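Side-chain contacts in Peptide:N-glycosidase F (Elizabethkingia meningoseptica, PDB 3PMS), which hydrolyses the amide bond between an asparagine side chain and its N-linked glycan, releasing the oligosaccharide from glycoproteins and glycopeptides: residues V70-K73 / W78-I81; T214-I217 / S222-F225; F276-K281 / I298-I303. All coordinates share one frame; numbering follows the deposited sequence. Where two conformers were deposited one is given.

Contact 1: residues V70-K73 / W78-I81; sequences VKNK and WYEI
Val70 meets Tyr79 and Ile81 on the tightly packed side of this hairpin. The backbone sets the register: Val70 and Tyr79 form an antiparallel hydrogen-bonded pair, with Val70 N reaching Tyr79 O at 3.0 Å and Tyr79 N returning to Val70 O at 2.8 Å. One methyl of the valine, CG1, lies between its backbone N and carbonyl carbon, and from there it presses on Ile81 CG2 at 3.5 Å, closer than carbon atoms usually come, while the CB of Tyr79 is a looser neighbour at 4.1 Å. At the far end of the tyrosine, Asn72 ND2 donates to Tyr79 OH over 2.8 Å. The phenol oxygen lies close to the amide plane, and amide and ring are turned 76° apart. The other end of that amide, OD1, accepts from the backbone N of Thr74 and of Thr75, so both ends of the Asn72 side chain are fixed where the chain begins to turn.

Lys71 and Trp78, a non-hydrogen-bonded pair on the other face, are both partly exposed and form the looser side, against the buried Val70, Tyr79 and Ile81. A bend at chi3 (-81°) brings Lys71 CE over one face of the indole, 3.8 Å from the centroid of the six-membered ring and 25° off its normal, a CH-pi contact. Lys71 CB reaches the rim of the same ring, 3.7 Å from Trp78 CZ3. Beyond the indole, Lys71 NZ forms a salt bridge with Glu115.

In the sheet, strand 65-71 lies between strand 78-85 and strand 114-120, which carries Glu115. Leu109 and Leu110 of a loop cover Val70, and Val149 and Pro150 of strand 145-163 pack on Tyr79.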
loop_
_atom_site.group_PDB
_atom_site.type_symbol
_atom_site.label_atom_id
_atom_site.label_comp_id
_atom_site.label_asym_id
_atom_site.label_seq_id
_atom_site.Cartn_x
_atom_site.Cartn_y
_atom_site.Cartn_z
ATOM N N VAL A 70 6.365 1.771 -7.980
ATOM C CA VAL A 70 6.672 2.381 -9.292
ATOM C C VAL A 70 7.648 3.476 -9.024
ATOM O O VAL A 70 7.546 4.208 -8.000
ATOM C CB VAL A 70 5.424 2.860 -10.050
ATOM C CG1 VAL A 70 4.697 4.004 -9.312
ATOM C CG2 VAL A 70 5.803 3.282 -11.473
ATOM N N LYS A 71 8.613 3.613 -9.922
ATOM C CA LYS A 71 9.614 4.688 -9.809
ATOM C C LYS A 71 9.205 5.921 -10.555
ATOM O O LYS A 71 8.879 5.837 -11.723
ATOM C CB LYS A 71 10.990 4.254 -10.316
ATOM C CG LYS A 71 12.089 5.279 -10.050
ATOM C CD LYS A 71 13.455 4.843 -10.502
ATOM C CE LYS A 71 14.097 3.926 -9.497
ATOM N NZ LYS A 71 15.412 3.413 -10.083
ATOM N N ASN A 72 9.264 7.085 -9.907
ATOM C CA ASN A 72 9.107 8.386 -10.546
ATOM C C ASN A 72 10.370 8.660 -11.408
ATOM O O ASN A 72 11.485 8.588 -10.909
ATOM C CB ASN A 72 8.938 9.440 -9.448
ATOM C CG ASN A 72 8.818 10.838 -9.998
ATOM O OD1 ASN A 72 9.587 11.218 -10.903
ATOM N ND2 ASN A 72 7.960 11.665 -9.348
ATOM N N LYS A 73 10.125 8.836 -12.695
ATOM C CA LYS A 73 11.150 8.795 -13.754
ATOM C C LYS A 73 12.022 10.022 -13.570
ATOM O O LYS A 73 13.187 9.977 -13.930
ATOM C CB LYS A 73 10.486 8.841 -15.138
ATOM C CG LYS A 73 9.728 7.570 -15.547
ATOM C CD LYS A 73 8.997 7.668 -16.913
ATOM C CE LYS A 73 8.259 6.364 -17.269
ATOM N NZ LYS A 73 7.122 6.031 -16.336
ATOM N N TRP A 78 10.811 5.840 -5.295
ATOM C CA TRP A 78 9.889 4.681 -5.345
ATOM C C TRP A 78 8.611 5.074 -4.635
ATOM O O TRP A 78 8.666 5.532 -3.495
ATOM C CB TRP A 78 10.511 3.468 -4.710
ATOM C CG TRP A 78 11.657 2.885 -5.483
ATOM C CD1 TRP A 78 12.943 2.865 -5.077
ATOM C CD2 TRP A 78 11.600 2.118 -6.687
ATOM N NE1 TRP A 78 13.698 2.111 -5.951
ATOM C CE2 TRP A 78 12.888 1.626 -6.939
ATOM C CE3 TRP A 78 10.578 1.784 -7.586
ATOM C CZ2 TRP A 78 13.182 0.862 -8.084
ATOM C CZ3 TRP A 78 10.843 0.960 -8.660
ATOM C CH2 TRP A 78 12.149 0.524 -8.912
ATOM N N TYR A 79 7.476 4.820 -5.296
ATOM C CA TYR A 79 6.134 5.027 -4.721
ATOM C C TYR A 79 5.454 3.689 -4.538
ATOM O O TYR A 79 5.244 2.940 -5.508
ATOM C CB TYR A 79 5.277 5.856 -5.645
ATOM C CG TYR A 79 5.669 7.308 -5.902
ATOM C CD1 TYR A 79 4.896 7.997 -6.772
ATOM C CD2 TYR A 79 6.825 7.905 -5.423
ATOM C CE1 TYR A 79 5.157 9.361 -7.082
ATOM C CE2 TYR A 79 7.098 9.237 -5.756
ATOM C CZ TYR A 79 6.279 9.908 -6.634
ATOM O OH TYR A 79 6.598 11.265 -6.893
ATOM N N GLU A 80 4.972 3.463 -3.328
ATOM C CA GLU A 80 4.262 2.193 -3.051
ATOM C C GLU A 80 2.885 2.225 -3.679
ATOM O O GLU A 80 2.053 3.063 -3.297
ATOM C CB GLU A 80 4.152 1.975 -1.533
ATOM C CG GLU A 80 3.351 0.714 -1.126
ATOM C CD GLU A 80 3.142 0.595 0.355
ATOM O OE1 GLU A 80 2.843 1.602 1.038
ATOM O OE2 GLU A 80 3.354 -0.524 0.841
ATOM N N ILE A 81 2.620 1.335 -4.623
ATOM C CA ILE A 81 1.337 1.305 -5.301
ATOM C C ILE A 81 0.370 0.249 -4.737
ATOM O O ILE A 81 -0.845 0.294 -4.976
ATOM C CB ILE A 81 1.466 1.175 -6.850
ATOM C CG1 ILE A 81 1.918 -0.182 -7.271
ATOM C CG2 ILE A 81 2.414 2.305 -7.355
ATOM C CD1 ILE A 81 2.115 -0.372 -8.801
#

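Contact 2: residues T214-I217 / S222-F225; sequences THTI and SNTF
Ile217 and Phe225 are linked first by main-chain hydrogen bonds. Ile217 N donates to Phe225 O at 2.9 Å, and Ile217 O is gripped by two successive amides, Thr224 N at 3.0 Å and Phe225 N at 3.2 Å. Two residues facing one in this way make a classic beta bulge. The short segments run 114° apart, consistent with the distortion at the bulge. Within 222-225, the hydroxyl of Thr224 donates to Ser222 O over 2.7 Å from above the carbonyl plane, a bond that ties the bulge to the residue two places before it.

The side-chain packing divides between the two faces of the hairpin. On one, Ile217 CB stands at the edge of the Phe225 ring, 4.0 Å from CD2 and near the ring plane; a face of the same ring carries Thr224 CG2 over its centre. On the other, Thr216 CG2, which stands anti to the backbone nitrogen, points at the Asn223 side chain, a methyl lying against an amide 3.6 Å from its CG, the two side chains crossing at about a right angle. The polar end of Asn223 looks beyond the hairpin, where OD1 accepts from Lys281 NZ.

A weaker polar contact supplements these: Thr216 CA lies 3.2 Å from Phe225 O, with a CA-H...O angle of 139°, so this carbonyl receives both the Ile217 amide and the alpha hydrogen before it.

Strand 222-229 forms the outer edge of its sheet. Strand 213-219 lies between it and strand 275-281, while Ile217 faces inward onto Leu187 and Thr189 of strand 184-197 in the opposing sheet.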
loop_
_atom_site.group_PDB
_atom_site.type_symbol
_atom_site.label_atom_id
_atom_site.label_comp_id
_atom_site.label_asym_id
_atom_site.label_seq_id
_atom_site.Cartn_x
_atom_site.Cartn_y
_atom_site.Cartn_z
ATOM N N THR A 214 -8.847 3.404 15.585
ATOM C CA THR A 214 -9.297 4.387 14.593
ATOM C C THR A 214 -8.364 5.576 14.622
ATOM O O THR A 214 -8.216 6.254 15.641
ATOM C CB THR A 214 -10.680 4.797 14.866
ATOM O OG1 THR A 214 -11.529 3.646 14.761
ATOM C CG2 THR A 214 -11.162 5.898 13.826
ATOM N N HIS A 215 -7.649 5.792 13.518
ATOM C CA HIS A 215 -6.747 6.947 13.385
ATOM C C HIS A 215 -7.402 8.072 12.597
ATOM O O HIS A 215 -8.463 7.834 12.056
ATOM C CB HIS A 215 -5.468 6.502 12.726
ATOM C CG HIS A 215 -4.840 5.294 13.393
ATOM N ND1 HIS A 215 -4.549 5.273 14.742
ATOM C CD2 HIS A 215 -4.517 4.067 12.918
ATOM C CE1 HIS A 215 -4.010 4.103 15.050
ATOM N NE2 HIS A 215 -4.021 3.341 13.981
ATOM N N THR A 216 -6.768 9.242 12.552
ATOM C CA THR A 216 -7.411 10.409 11.963
ATOM C C THR A 216 -6.428 11.192 11.110
ATOM O O THR A 216 -5.295 11.377 11.472
ATOM C CB THR A 216 -7.853 11.288 13.102
ATOM O OG1 THR A 216 -8.958 10.675 13.777
ATOM C CG2 THR A 216 -8.323 12.667 12.585
ATOM N N ILE A 217 -6.884 11.663 9.946
ATOM C CA ILE A 217 -6.155 12.668 9.183
ATOM C C ILE A 217 -6.780 14.024 9.487
ATOM O O ILE A 217 -7.986 14.186 9.323
ATOM C CB ILE A 217 -6.233 12.391 7.669
ATOM C CG1 ILE A 217 -5.377 11.181 7.354
ATOM C CG2 ILE A 217 -5.626 13.590 6.876
ATOM C CD1 ILE A 217 -5.476 10.650 5.920
ATOM N N SER A 222 -7.777 20.437 11.401
ATOM C CA SER A 222 -9.090 19.959 11.746
ATOM C C SER A 222 -9.195 18.481 11.477
ATOM O O SER A 222 -8.978 18.022 10.320
ATOM C CB SER A 222 -10.209 20.718 11.052
ATOM O OG SER A 222 -11.497 20.192 11.326
ATOM N N ASN A 223 -9.633 17.727 12.470
ATOM C CA ASN A 223 -9.836 16.314 12.236
ATOM C C ASN A 223 -10.914 16.098 11.210
ATOM O O ASN A 223 -12.062 16.577 11.364
ATOM C CB ASN A 223 -10.208 15.661 13.523
ATOM C CG ASN A 223 -9.103 15.612 14.483
ATOM O OD1 ASN A 223 -7.950 15.940 14.220
ATOM N ND2 ASN A 223 -9.458 15.114 15.677
ATOM N N THR A 224 -10.557 15.435 10.109
ATOM C CA THR A 224 -11.405 15.366 8.901
ATOM C C THR A 224 -11.812 13.935 8.472
ATOM O O THR A 224 -12.971 13.674 8.076
ATOM C CB THR A 224 -10.738 16.137 7.776
ATOM O OG1 THR A 224 -10.583 17.470 8.211
ATOM C CG2 THR A 224 -11.576 16.184 6.480
ATOM N N PHE A 225 -10.820 13.038 8.429
ATOM C CA PHE A 225 -11.045 11.683 7.977
ATOM C C PHE A 225 -10.634 10.670 9.040
ATOM O O PHE A 225 -9.609 10.856 9.682
ATOM C CB PHE A 225 -10.243 11.384 6.704
ATOM C CG PHE A 225 -10.412 12.426 5.603
ATOM C CD1 PHE A 225 -11.609 12.499 4.911
ATOM C CD2 PHE A 225 -9.362 13.227 5.246
ATOM C CE1 PHE A 225 -11.754 13.407 3.854
ATOM C CE2 PHE A 225 -9.484 14.138 4.161
ATOM C CZ PHE A 225 -10.691 14.232 3.543
#

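Contact 3: residues F276-K281 / I298-I303; sequences FSYEYK and ISSFVI
Tyr280 receives the end of Ile298 squarely on one ring face. The delta methyl, CD1, stands over the centre of the ring, 3.5 Å from the centroid and only 9° off the normal, a nearly axial CH-pi contact. Ile298 extends to this point because CG1 is anti to the backbone N (chi1 -179°) and the chain continues straight to CD1. Next to it, Tyr278 OH and Ser300 OG approach to 3.1 Å, a weak hydrogen bond at most.

Partners in the next shell hold these groups. Tyr280 OH is hydrogen-bonded to His227 ND1, and the two rings also meet, while His215 and Ile217 of strand 213-219 pack against Tyr280. In the conformer given, Ser300 OG has its stronger partner in Thr189 OG1 on the adjacent strand 184-197, which leaves the weak link to Tyr278 OH unsettled. The Tyr278 side chain rests on Ile176 and Val151. All four touching residues are buried.

The backbones stay well apart, with CA atoms of Tyr280 and Ser300 9.2 Å from each other. Between these two segments only side chains touch, bridging two sheets laid face to face, the interior packing of a beta sandwich, here of the jelly-roll fold of the C-terminal half.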
loop_
_atom_site.group_PDB
_atom_site.type_symbol
_atom_site.label_atom_id
_atom_site.label_comp_id
_atom_site.label_asym_id
_atom_site.label_seq_id
_atom_site.Cartn_x
_atom_site.Cartn_y
_atom_site.Cartn_z
ATOM N N PHE A 276 -2.172 23.546 2.115
ATOM C CA PHE A 276 -2.858 23.073 3.344
ATOM C C PHE A 276 -2.006 22.080 4.098
ATOM O O PHE A 276 -1.105 21.484 3.539
ATOM C CB PHE A 276 -4.221 22.434 3.019
ATOM C CG PHE A 276 -4.159 21.134 2.233
ATOM C CD1 PHE A 276 -4.264 21.108 0.840
ATOM C CD2 PHE A 276 -4.119 19.900 2.877
ATOM C CE1 PHE A 276 -4.277 19.864 0.166
ATOM C CE2 PHE A 276 -4.107 18.711 2.177
ATOM C CZ PHE A 276 -4.144 18.723 0.818
ATOM N N SER A 277 -2.203 21.977 5.423
ATOM C CA SER A 277 -1.469 20.985 6.212
ATOM C C SER A 277 -2.254 19.699 6.336
ATOM O O SER A 277 -3.474 19.641 6.243
ATOM C CB SER A 277 -1.133 21.484 7.598
ATOM O OG SER A 277 -2.316 21.701 8.311
ATOM N N TYR A 278 -1.457 18.655 6.260
ATOM C CA TYR A 278 -1.865 17.281 6.512
ATOM C C TYR A 278 -1.182 16.832 7.780
ATOM O O TYR A 278 0.008 17.076 8.011
ATOM C CB TYR A 278 -1.360 16.459 5.326
ATOM C CG TYR A 278 -1.323 14.928 5.498
ATOM C CD1 TYR A 278 -0.346 14.308 6.250
ATOM C CD2 TYR A 278 -2.193 14.121 4.800
ATOM C CE1 TYR A 278 -0.272 12.909 6.397
ATOM C CE2 TYR A 278 -2.171 12.756 4.959
ATOM C CZ TYR A 278 -1.205 12.155 5.703
ATOM O OH TYR A 278 -1.022 10.810 5.871
ATOM N N GLU A 279 -1.948 16.116 8.634
ATOM C CA GLU A 279 -1.337 15.442 9.777
ATOM C C GLU A 279 -1.998 14.073 9.928
ATOM O O GLU A 279 -3.229 13.988 9.989
ATOM C CB GLU A 279 -1.456 16.227 11.065
ATOM C CG GLU A 279 -0.740 15.597 12.195
ATOM C CD GLU A 279 -0.854 16.372 13.519
ATOM O OE1 GLU A 279 -1.536 17.414 13.568
ATOM O OE2 GLU A 279 -0.371 15.820 14.547
ATOM N N TYR A 280 -1.195 13.009 10.044
ATOM C CA TYR A 280 -1.739 11.696 10.382
ATOM C C TYR A 280 -1.616 11.547 11.923
ATOM O O TYR A 280 -0.519 11.480 12.462
ATOM C CB TYR A 280 -0.993 10.531 9.656
ATOM C CG TYR A 280 -1.863 9.298 9.555
ATOM C CD1 TYR A 280 -2.699 9.113 8.446
ATOM C CD2 TYR A 280 -1.950 8.346 10.563
ATOM C CE1 TYR A 280 -3.551 8.063 8.341
ATOM C CE2 TYR A 280 -2.833 7.281 10.481
ATOM C CZ TYR A 280 -3.631 7.123 9.375
ATOM O OH TYR A 280 -4.478 6.052 9.279
ATOM N N LYS A 281 -2.751 11.414 12.581
ATOM C CA LYS A 281 -2.855 11.275 14.041
ATOM C C LYS A 281 -3.261 9.873 14.462
ATOM O O LYS A 281 -4.347 9.383 14.159
ATOM C CB LYS A 281 -3.871 12.269 14.616
ATOM C CG LYS A 281 -3.550 13.711 14.361
ATOM C CD LYS A 281 -4.649 14.553 15.102
ATOM C CE LYS A 281 -4.499 16.028 14.932
ATOM N NZ LYS A 281 -5.678 16.635 15.703
ATOM N N ILE A 298 2.893 2.791 6.859
ATOM C CA ILE A 298 1.954 3.718 6.245
ATOM C C ILE A 298 2.510 4.350 5.029
ATOM O O ILE A 298 3.654 4.751 4.965
ATOM C CB ILE A 298 1.511 4.802 7.247
ATOM C CG1 ILE A 298 0.506 5.728 6.563
ATOM C CG2 ILE A 298 2.665 5.571 7.852
ATOM C CD1 ILE A 298 -0.193 6.711 7.560
ATOM N N SER A 299 1.696 4.443 3.984
ATOM C CA SER A 299 1.957 5.384 2.886
ATOM C C SER A 299 0.683 6.187 2.682
ATOM O O SER A 299 -0.430 5.655 2.829
ATOM C CB SER A 299 2.348 4.698 1.566
ATOM O OG SER A 299 1.363 3.813 1.080
ATOM N N SER A 300 0.833 7.477 2.378
ATOM C CA SER A 300 -0.257 8.266 2.006
ATOM C C SER A 300 0.188 9.160 0.849
ATOM O O SER A 300 1.277 9.717 0.912
ATOM C CB SER A 300 -0.640 9.029 3.268
ATOM O OG SER A 300 -1.847 9.661 3.104
ATOM N N PHE A 301 -0.679 9.257 -0.148
ATOM C CA PHE A 301 -0.464 10.005 -1.392
ATOM C C PHE A 301 -1.530 11.018 -1.588
ATOM O O PHE A 301 -2.654 10.805 -1.174
ATOM C CB PHE A 301 -0.384 9.087 -2.645
ATOM C CG PHE A 301 0.751 8.109 -2.583
ATOM C CD1 PHE A 301 0.570 6.903 -1.906
ATOM C CD2 PHE A 301 1.899 8.292 -3.281
ATOM C CE1 PHE A 301 1.567 5.957 -1.904
ATOM C CE2 PHE A 301 2.924 7.363 -3.195
ATOM C CZ PHE A 301 2.747 6.236 -2.488
ATOM N N VAL A 302 -1.209 12.077 -2.296
ATOM C CA VAL A 302 -2.207 13.042 -2.757
ATOM C C VAL A 302 -2.258 13.007 -4.287
ATOM O O VAL A 302 -1.223 12.977 -4.938
ATOM C CB VAL A 302 -1.916 14.456 -2.213
ATOM C CG1 VAL A 302 -0.566 14.936 -2.647
ATOM C CG2 VAL A 302 -3.060 15.435 -2.619
ATOM N N ILE A 303 -3.497 12.886 -4.755
ATOM C CA ILE A 303 -3.866 12.844 -6.175
ATOM C C ILE A 303 -4.603 14.130 -6.532
ATOM O O ILE A 303 -5.524 14.524 -5.834
ATOM C CB ILE A 303 -4.765 11.662 -6.521
ATOM C CG1 ILE A 303 -4.091 10.319 -6.336
ATOM C CG2 ILE A 303 -5.176 11.774 -8.034
ATOM C CD1 ILE A 303 -3.842 9.870 -4.891
#

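In the fold
From the N terminus, contact 1 comes first, closing the hairpin of strands 65-71 and 78-85. Contact 2 closes a second hairpin much later, and contact 3 follows, spanning the 16 residues between its segments and joining two sheets rather than neighbouring strands. The three are in series, so none encloses or crosses another. Contacts 2 and 3 share a sheet: strands 213-219 and 275-281 are neighbours in it, joined by a probable backbone hydrogen bond between Lys281 N and Thr216 O. Contacts 1 and 2 do not touch, but strand 295-306 of contact 3 ties its C-terminal sheet to the N-terminal hairpin of contact 1, with Glu80 probably hydrogen-bonded to Ser299 and Tyr79 packed on Phe301.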